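Local coordinates for protein transcriptional regulator, MerR family (Bacillus thuringiensis serovar konkukian, PDB 3GPV) that probably binds DNA as a dimeric transcription factor of the MerR family, pairing a winged-helix DNA-binding domain with a long coiled-coil helix, at residues P43-N48 with R53-E58. Sequence-based numbering, arbitrary orientation.
Sequences PFLQRN and RIFNEE
Q46 and I54 form a hydrogen-bonded antiparallel pair, joined by Q46 N to I54 O (3.3 Å, rather bent at 139°) and by the straighter I54 N to Q46 O (3.0 Å), whose donor lies above the carbonyl plane; R47 and R53 follow as a non-hydrogen-bonded pair. Just before the strand, L45 lays its CD1 over the centre of one face of the F55 ring, a CH-pi contact 3.6 Å from the centroid. L45 CB lies over one face of the R53 guanidinium, 3.6 Å from R53 NH2, with L45 CD2 also near that group, while R53 NH1 reaches a salt bridge with D37. With CG anti to its carbonyl carbon (chi1 -64°), R53 presents its aliphatic part to R47: CG sits over a face of that guanidinium, 3.3 Å from R47 NH1, which is itself bonded to G51 O. The two guanidinium planes are turned 63° apart, so they do not stack. Farther along, the N56 side chain N-caps helix 57-70 through OD1 to A59 N, and water 1 lies within hydrogen-bonding distance of F44 O and N56 OD1, its oxygen 2.7 Å from N56 OD1. F55 also pairs with Y17 through its backbone. Hairpin 46-55, leading directly into helix 57-70, forms the first wing of the winged helix-turn-helix domain of MerR regulators.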
# COMPACT_ATOMS: atom_id res chain seq x y z
N PRO B 43 -2.73 -15.63 -18.87
CA PRO B 43 -2.53 -16.76 -19.78
C PRO B 43 -3.86 -17.25 -20.33
O PRO B 43 -3.91 -18.01 -21.29
CB PRO B 43 -1.86 -17.82 -18.89
CG PRO B 43 -1.23 -17.01 -17.79
CD PRO B 43 -2.28 -15.97 -17.51
N PHE B 44 -4.94 -16.79 -19.71
CA PHE B 44 -6.30 -17.19 -20.08
C PHE B 44 -6.98 -16.31 -21.11
O PHE B 44 -8.17 -16.47 -21.38
CB PHE B 44 -7.14 -17.21 -18.81
CG PHE B 44 -6.96 -16.00 -17.96
CD1 PHE B 44 -7.55 -14.79 -18.30
CD2 PHE B 44 -6.15 -16.05 -16.82
CE1 PHE B 44 -7.34 -13.65 -17.53
CE2 PHE B 44 -5.94 -14.92 -16.05
CZ PHE B 44 -6.53 -13.72 -16.40
N LEU B 45 -6.25 -15.37 -21.69
CA LEU B 45 -6.84 -14.48 -22.68
C LEU B 45 -7.12 -15.19 -24.00
O LEU B 45 -6.28 -15.93 -24.52
CB LEU B 45 -5.93 -13.27 -22.88
CG LEU B 45 -6.53 -11.93 -22.46
CD1 LEU B 45 -7.41 -12.09 -21.22
CD2 LEU B 45 -5.40 -10.95 -22.22
N GLN B 46 -8.31 -14.95 -24.54
CA GLN B 46 -8.74 -15.55 -25.80
C GLN B 46 -8.38 -14.70 -27.01
O GLN B 46 -7.72 -13.67 -26.89
CB GLN B 46 -10.25 -15.78 -25.78
CG GLN B 46 -10.66 -17.24 -25.88
CD GLN B 46 -10.35 -18.02 -24.62
OE1 GLN B 46 -10.91 -17.76 -23.56
NE2 GLN B 46 -9.45 -19.00 -24.74
N ARG B 47 -8.85 -15.15 -28.17
CA ARG B 47 -8.62 -14.49 -29.46
C ARG B 47 -9.95 -14.18 -30.12
O ARG B 47 -10.91 -14.93 -30.00
CB ARG B 47 -7.84 -15.42 -30.39
CG ARG B 47 -6.50 -15.88 -29.87
CD ARG B 47 -5.40 -14.95 -30.32
NE ARG B 47 -4.11 -15.31 -29.74
CZ ARG B 47 -3.05 -14.52 -29.75
NH1 ARG B 47 -3.12 -13.32 -30.32
NH2 ARG B 47 -1.92 -14.92 -29.19
N ASN B 48 -10.02 -13.05 -30.82
CA ASN B 48 -11.24 -12.70 -31.52
C ASN B 48 -11.03 -13.10 -32.98
O ASN B 48 -9.96 -13.60 -33.34
CB ASN B 48 -11.54 -11.20 -31.39
CG ASN B 48 -10.45 -10.33 -31.97
OD1 ASN B 48 -9.41 -10.82 -32.41
ND2 ASN B 48 -10.68 -9.03 -31.97
N ARG B 53 -6.01 -10.27 -28.65
CA ARG B 53 -6.24 -10.92 -27.37
C ARG B 53 -7.27 -10.11 -26.61
O ARG B 53 -7.10 -8.91 -26.37
CB ARG B 53 -4.92 -11.07 -26.62
CG ARG B 53 -3.97 -11.99 -27.38
CD ARG B 53 -2.59 -12.10 -26.77
NE ARG B 53 -2.58 -12.83 -25.51
CZ ARG B 53 -2.34 -12.27 -24.33
NH1 ARG B 53 -2.10 -10.97 -24.25
NH2 ARG B 53 -2.34 -13.01 -23.23
N ILE B 54 -8.36 -10.76 -26.24
CA ILE B 54 -9.46 -10.10 -25.56
C ILE B 54 -9.91 -10.81 -24.29
O ILE B 54 -9.50 -11.94 -24.01
CB ILE B 54 -10.69 -10.00 -26.50
CG1 ILE B 54 -11.21 -11.40 -26.85
CG2 ILE B 54 -10.32 -9.25 -27.77
CD1 ILE B 54 -10.27 -12.24 -27.68
N PHE B 55 -10.78 -10.14 -23.55
CA PHE B 55 -11.32 -10.65 -22.30
C PHE B 55 -12.75 -11.16 -22.42
O PHE B 55 -13.63 -10.41 -22.83
CB PHE B 55 -11.31 -9.56 -21.23
CG PHE B 55 -9.94 -9.18 -20.74
CD1 PHE B 55 -9.47 -9.66 -19.52
CD2 PHE B 55 -9.13 -8.34 -21.49
CE1 PHE B 55 -8.20 -9.30 -19.05
CE2 PHE B 55 -7.86 -7.99 -21.03
CZ PHE B 55 -7.40 -8.47 -19.81
N ASN B 56 -12.98 -12.42 -22.08
CA ASN B 56 -14.35 -12.93 -22.05
C ASN B 56 -14.76 -12.78 -20.58
O ASN B 56 -13.97 -12.30 -19.76
CB ASN B 56 -14.43 -14.41 -22.46
CG ASN B 56 -13.42 -15.28 -21.75
OD1 ASN B 56 -12.94 -14.95 -20.67
ND2 ASN B 56 -13.10 -16.42 -22.36
N GLU B 57 -15.98 -13.17 -20.24
CA GLU B 57 -16.47 -13.03 -18.88
C GLU B 57 -15.58 -13.69 -17.83
O GLU B 57 -15.39 -13.15 -16.74
CB GLU B 57 -17.89 -13.59 -18.78
CG GLU B 57 -18.66 -13.12 -17.56
CD GLU B 57 -20.07 -13.68 -17.50
OE1 GLU B 57 -20.22 -14.91 -17.33
OE2 GLU B 57 -21.03 -12.88 -17.63
N GLU B 58 -15.03 -14.86 -18.14
CA GLU B 58 -14.18 -15.53 -17.18
C GLU B 58 -12.84 -14.81 -17.02
O GLU B 58 -12.28 -14.76 -15.92
CB GLU B 58 -13.95 -16.99 -17.59
CG GLU B 58 -13.08 -17.75 -16.60
CD GLU B 58 -13.49 -19.20 -16.43
OE1 GLU B 58 -13.25 -20.01 -17.35
OE2 GLU B 58 -14.07 -19.52 -15.36
O HOH W 1 -10.88 -16.73 -20.31
O HOH W 2 -3.83 -15.60 -23.94